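Local coordinates for protein glutathione transferase (Phanerochaete chrysosporium, PDB 4F0C) that probably conjugates glutathione to electrophilic compounds as a Ure2p-class glutathione transferase, and binds oxidized glutathione disulfide, at residues I175-A180 against H201-A206. Sequence-based numbering, arbitrary orientation.
With GDS (oxidized glutathione disulfide), chain B.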
ATOM      1  N   ILE A 175      11.529  -3.937   8.809  1.00 13.77           N
ATOM      2  CA  ILE A 175      11.581  -5.409   8.688  1.00 12.03           C
ATOM      3  C   ILE A 175      11.888  -5.873   7.249  1.00 12.42           C
ATOM      4  O   ILE A 175      12.750  -6.746   7.055  1.00 11.64           O
ATOM      5  CB  ILE A 175      10.358  -6.139   9.308  1.00 11.32           C
ATOM      6  CG1 ILE A 175      10.625  -7.653   9.417  1.00 13.14           C
ATOM      7  CG2 ILE A 175       9.054  -5.837   8.525  1.00  8.54           C
ATOM      8  CD1 ILE A 175      11.671  -8.047  10.483  1.00 12.79           C
ATOM      9  N   TRP A 176      11.251  -5.254   6.250  1.00 12.23           N
ATOM     10  CA  TRP A 176      11.558  -5.623   4.865  1.00 12.35           C
ATOM     11  C   TRP A 176      12.966  -5.201   4.444  1.00 14.69           C
ATOM     12  O   TRP A 176      13.604  -5.884   3.630  1.00 14.18           O
ATOM     13  CB  TRP A 176      10.530  -5.059   3.888  1.00  8.53           C
ATOM     14  CG  TRP A 176       9.270  -5.891   3.776  1.00 13.07           C
ATOM     15  CD1 TRP A 176       8.021  -5.567   4.253  1.00  9.08           C
ATOM     16  CD2 TRP A 176       9.138  -7.178   3.144  1.00 12.92           C
ATOM     17  NE1 TRP A 176       7.138  -6.574   3.955  1.00 11.76           N
ATOM     18  CE2 TRP A 176       7.790  -7.564   3.264  1.00 13.35           C
ATOM     19  CE3 TRP A 176      10.030  -8.026   2.461  1.00 13.43           C
ATOM     20  CZ2 TRP A 176       7.306  -8.771   2.754  1.00 12.53           C
ATOM     21  CZ3 TRP A 176       9.553  -9.229   1.951  1.00 13.32           C
ATOM     22  CH2 TRP A 176       8.206  -9.589   2.096  1.00 11.75           C
ATOM     23  N   ASN A 177      13.457  -4.081   4.966  1.00 10.46           N
ATOM     24  CA  ASN A 177      14.847  -3.695   4.637  1.00 13.19           C
ATOM     25  C   ASN A 177      15.839  -4.681   5.206  1.00 13.74           C
ATOM     26  O   ASN A 177      16.841  -5.012   4.565  1.00 13.46           O
ATOM     27  CB  ASN A 177      15.185  -2.257   5.072  1.00 11.75           C
ATOM     28  CG  ASN A 177      14.611  -1.218   4.118  1.00 12.01           C
ATOM     29  OD1 ASN A 177      14.300  -1.526   2.958  1.00 12.47           O
ATOM     30  ND2 ASN A 177      14.489   0.021   4.584  1.00 12.01           N
ATOM     31  N   ALA A 178      15.557  -5.178   6.408  1.00 15.34           N
ATOM     32  CA  ALA A 178      16.463  -6.140   7.031  1.00 14.18           C
ATOM     33  C   ALA A 178      16.462  -7.430   6.202  1.00 14.69           C
ATOM     34  O   ALA A 178      17.504  -8.024   5.958  1.00 15.33           O
ATOM     35  CB  ALA A 178      16.032  -6.430   8.501  1.00 13.31           C
ATOM     36  N   THR A 179      15.263  -7.861   5.807  1.00 15.04           N
ATOM     37  CA  THR A 179      15.078  -9.021   4.942  1.00 18.16           C
ATOM     38  C   THR A 179      15.835  -8.848   3.603  1.00 17.85           C
ATOM     39  O   THR A 179      16.505  -9.767   3.127  1.00 17.50           O
ATOM     40  CB  THR A 179      13.561  -9.182   4.670  1.00 21.17           C
ATOM     41  OG1 THR A 179      12.858  -9.310   5.926  1.00 22.39           O
ATOM     42  CG2 THR A 179      13.294 -10.372   3.803  1.00 23.43           C
ATOM     43  N   ALA A 180      15.730  -7.663   3.004  1.00 14.79           N
ATOM     44  CA  ALA A 180      16.418  -7.410   1.736  1.00 16.21           C
ATOM     45  C   ALA A 180      17.933  -7.473   1.888  1.00 17.94           C
ATOM     46  O   ALA A 180      18.644  -8.149   1.112  1.00 17.25           O
ATOM     47  CB  ALA A 180      15.999  -6.048   1.175  1.00 13.94           C
ATOM     48  N   HIS A 201      21.844   3.047   4.977  1.00 12.41           N
ATOM     49  CA  HIS A 201      22.526   2.221   5.977  1.00 13.07           C
ATOM     50  C   HIS A 201      22.562   2.914   7.343  1.00 16.01           C
ATOM     51  O   HIS A 201      22.358   2.266   8.375  1.00 14.90           O
ATOM     52  CB  HIS A 201      23.943   1.875   5.520  1.00 15.16           C
ATOM     53  CG  HIS A 201      24.772   1.172   6.563  1.00 18.26           C
ATOM     54  ND1 HIS A 201      25.693   1.830   7.353  1.00 19.91           N
ATOM     55  CD2 HIS A 201      24.834  -0.133   6.922  1.00 21.97           C
ATOM     56  CE1 HIS A 201      26.273   0.963   8.168  1.00 19.17           C
ATOM     57  NE2 HIS A 201      25.778  -0.236   7.920  1.00 20.17           N
ATOM     58  N   ARG A 202      22.860   4.217   7.346  1.00 15.03           N
ATOM     59  CA  ARG A 202      22.915   4.994   8.601  1.00 14.72           C
ATOM     60  C   ARG A 202      21.582   4.920   9.338  1.00 14.13           C
ATOM     61  O   ARG A 202      21.516   4.640  10.542  1.00 14.50           O
ATOM     62  CB  ARG A 202      23.208   6.462   8.286  1.00 13.76           C
ATOM     63  CG  ARG A 202      23.249   7.392   9.493  1.00 17.50           C
ATOM     64  CD  ARG A 202      22.949   8.846   9.080  1.00 16.18           C
ATOM     65  NE  ARG A 202      21.528   9.077   8.836  1.00 14.10           N
ATOM     66  CZ  ARG A 202      21.030   9.602   7.713  1.00 17.08           C
ATOM     67  NH1 ARG A 202      21.850   9.960   6.709  1.00 18.36           N
ATOM     68  NH2 ARG A 202      19.717   9.796   7.604  1.00 15.00           N
ATOM     69  N   TRP A 203      20.511   5.180   8.593  1.00 12.92           N
ATOM     70  CA  TRP A 203      19.159   5.227   9.148  1.00 13.10           C
ATOM     71  C   TRP A 203      18.700   3.851   9.598  1.00 16.43           C
ATOM     72  O   TRP A 203      18.174   3.683  10.713  1.00 14.35           O
ATOM     73  CB  TRP A 203      18.263   5.783   8.053  1.00 10.72           C
ATOM     74  CG  TRP A 203      16.740   5.712   8.124  1.00 10.08           C
ATOM     75  CD1 TRP A 203      15.910   6.524   8.831  1.00 10.86           C
ATOM     76  CD2 TRP A 203      15.901   4.901   7.292  1.00 11.84           C
ATOM     77  NE1 TRP A 203      14.587   6.248   8.521  1.00 12.07           N
ATOM     78  CE2 TRP A 203      14.563   5.264   7.561  1.00 12.10           C
ATOM     79  CE3 TRP A 203      16.157   3.896   6.337  1.00 11.91           C
ATOM     80  CZ2 TRP A 203      13.478   4.647   6.927  1.00 11.94           C
ATOM     81  CZ3 TRP A 203      15.079   3.288   5.703  1.00 11.19           C
ATOM     82  CH2 TRP A 203      13.756   3.667   6.002  1.00 11.99           C
ATOM     83  N   HIS A 204      18.893   2.857   8.737  1.00 12.68           N
ATOM     84  CA  HIS A 204      18.522   1.477   9.093  1.00 12.53           C
ATOM     85  C   HIS A 204      19.289   1.033  10.330  1.00 15.35           C
ATOM     86  O   HIS A 204      18.734   0.419  11.236  1.00 13.17           O
ATOM     87  CB  HIS A 204      18.806   0.524   7.930  1.00 16.55           C
ATOM     88  CG  HIS A 204      18.365  -0.884   8.185  1.00 15.48           C
ATOM     89  ND1 HIS A 204      17.039  -1.264   8.147  1.00 14.90           N
ATOM     90  CD2 HIS A 204      19.071  -2.003   8.476  1.00 13.35           C
ATOM     91  CE1 HIS A 204      16.948  -2.557   8.419  1.00 14.20           C
ATOM     92  NE2 HIS A 204      18.166  -3.031   8.616  1.00 14.37           N
ATOM     93  N   THR A 205      20.578   1.351  10.398  1.00 15.02           N
ATOM     94  CA  THR A 205      21.371   0.905  11.540  1.00 16.63           C
ATOM     95  C   THR A 205      20.899   1.574  12.816  1.00 17.28           C
ATOM     96  O   THR A 205      20.860   0.947  13.880  1.00 16.98           O
ATOM     97  CB  THR A 205      22.894   1.164  11.310  1.00 20.22           C
ATOM     98  OG1 THR A 205      23.299   0.417  10.163  1.00 19.75           O
ATOM     99  CG2 THR A 205      23.747   0.753  12.542  1.00 23.84           C
ATOM    100  N   ALA A 206      20.548   2.850  12.719  1.00 16.50           N
ATOM    101  CA  ALA A 206      20.072   3.556  13.890  1.00 19.38           C
ATOM    102  C   ALA A 206      18.767   2.887  14.382  1.00 20.12           C
ATOM    103  O   ALA A 206      18.577   2.703  15.585  1.00 18.00           O
ATOM    104  CB  ALA A 206      19.867   5.040  13.595  1.00 18.88           C
TER
HETATM  105  N1  GDS B 301      -0.374  -5.383   2.847  1.00  7.86           N
HETATM  106  CA1 GDS B 301      -0.452  -6.463   3.903  1.00 11.40           C
HETATM  107  C1  GDS B 301       0.057  -5.931   5.302  1.00 10.14           C
HETATM  108  OE1 GDS B 301       0.996  -5.080   5.332  1.00 11.70           O
HETATM  109  OE2 GDS B 301      -0.566  -6.341   6.323  1.00 11.88           O
HETATM  110  CB1 GDS B 301       0.389  -7.728   3.510  1.00  9.63           C
HETATM  111  CG1 GDS B 301       0.291  -8.823   4.598  1.00 13.74           C
HETATM  112  CD1 GDS B 301       0.964 -10.063   4.100  1.00 16.41           C
HETATM  113  O1  GDS B 301       1.526 -10.169   3.023  1.00 14.96           O
HETATM  114  N2  GDS B 301       0.908 -11.120   4.985  1.00 15.70           N
HETATM  115  CA2 GDS B 301       1.493 -12.435   4.655  1.00 14.28           C
HETATM  116  C2  GDS B 301       0.422 -13.498   4.674  1.00 14.39           C
HETATM  117  O2  GDS B 301      -0.423 -13.503   5.574  1.00 14.79           O
HETATM  118  CB2 GDS B 301       2.511 -12.873   5.734  1.00 18.74           C
HETATM  119  SG2 GDS B 301       4.010 -11.874   5.607  1.00 20.16           S
HETATM  120  N3  GDS B 301       0.497 -14.457   3.727  1.00 17.08           N
HETATM  121  CA3 GDS B 301      -0.470 -15.520   3.725  1.00 23.21           C
HETATM  122  C3  GDS B 301      -1.010 -15.759   2.319  1.00 23.71           C
HETATM  123  OE3 GDS B 301      -1.671 -16.800   2.115  1.00 29.19           O
HETATM  124  OE4 GDS B 301      -0.797 -14.845   1.501  1.00 26.25           O
HETATM  125  N4  GDS B 301       3.555  -9.550   1.105  1.00 16.15           N
HETATM  126  CA4 GDS B 301       3.572  -8.349   0.258  1.00 11.59           C
HETATM  127  C4  GDS B 301       3.521  -7.097   1.183  1.00 12.91           C
HETATM  128  OE5 GDS B 301       4.055  -7.169   2.320  1.00 12.57           O
HETATM  129  OE6 GDS B 301       2.954  -6.096   0.701  1.00 12.99           O
HETATM  130  C5  GDS B 301       4.242 -10.681   0.739  1.00 19.18           C
HETATM  131  O5  GDS B 301       4.910 -10.769  -0.292  1.00 18.09           O
HETATM  132  CA5 GDS B 301       4.190 -11.879   1.678  1.00 17.46           C
HETATM  133  N5  GDS B 301       4.355 -13.148   0.915  1.00 16.28           N
HETATM  134  CB5 GDS B 301       5.318 -11.713   2.702  1.00 18.22           C
HETATM  135  SG5 GDS B 301       5.115 -12.903   4.083  1.00 20.81           S
HETATM  136  CA6 GDS B 301       1.388 -15.226  -1.074  1.00 24.53           C
HETATM  137  C6  GDS B 301       1.979 -15.106  -2.536  1.00 26.85           C
HETATM  138  OE7 GDS B 301       1.460 -15.790  -3.445  1.00 28.20           O
HETATM  139  OE8 GDS B 301       2.933 -14.314  -2.693  1.00 26.92           O
HETATM  140  N6  GDS B 301       0.029 -15.765  -1.123  1.00 24.14           N
HETATM  141  CB6 GDS B 301       2.364 -16.120  -0.254  1.00 20.34           C
HETATM  142  CG6 GDS B 301       3.654 -15.388   0.145  1.00 18.60           C
HETATM  143  CD6 GDS B 301       3.345 -14.139   0.960  1.00 22.20           C
HETATM  144  O6  GDS B 301       2.332 -13.960   1.646  1.00 21.34           O
HETATM  145  O   HOH W   1      14.937   0.413   7.382  1.00 13.10           O
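One water oxygen is held between two helices: Asn177 ND2 donates to it over 2.9 Å, and His204 ND1 lies 2.8 Å from the same oxygen, which sits at the edge of the imidazole and in its plane. The bridge illustrates how the all-helical C-terminal domain of the glutathione transferase fold can join two helices whose side chains form no direct hydrogen bond. The segments 175-180 and 201-206 run at 114° to each other with axes 11.0 Å apart, a spacing wide enough to admit the water and an imidazole. The CB of His204 points toward the other helix, and with CG anti to the backbone N (chi1 -176°) the ring lies against Asn177 and Ala178. Its CE1 comes 3.6 Å from Ala178 N, while Ala178 CB meets the ring edge in plane. Beside it, the Asn177 and Trp203 side chains cross at about a right angle, amide and indole planes 66° apart, with Asn177 ND2 3.5 Å from Trp203 CZ3. The far end of that indole is tied by NE1 to Asp170, and Phe148 and Phe117 touch Asn177 from helices 134-155 and 96-126. On the ligand side of helix 174-184, Trp176 belongs to the glutathione disulfide pocket, and its NE1 is hydrogen-bonded to Asn17. Trp176 CZ2 and CH2 each lie 3.6 Å from GDS CB5. An alanine in place of Trp176 would probably leave Asn17 OD1 without this donor and open a gap beside GDS CB5. On the five-membered ring, Trp176 NE1 comes 3.5 Å from GDS OE5.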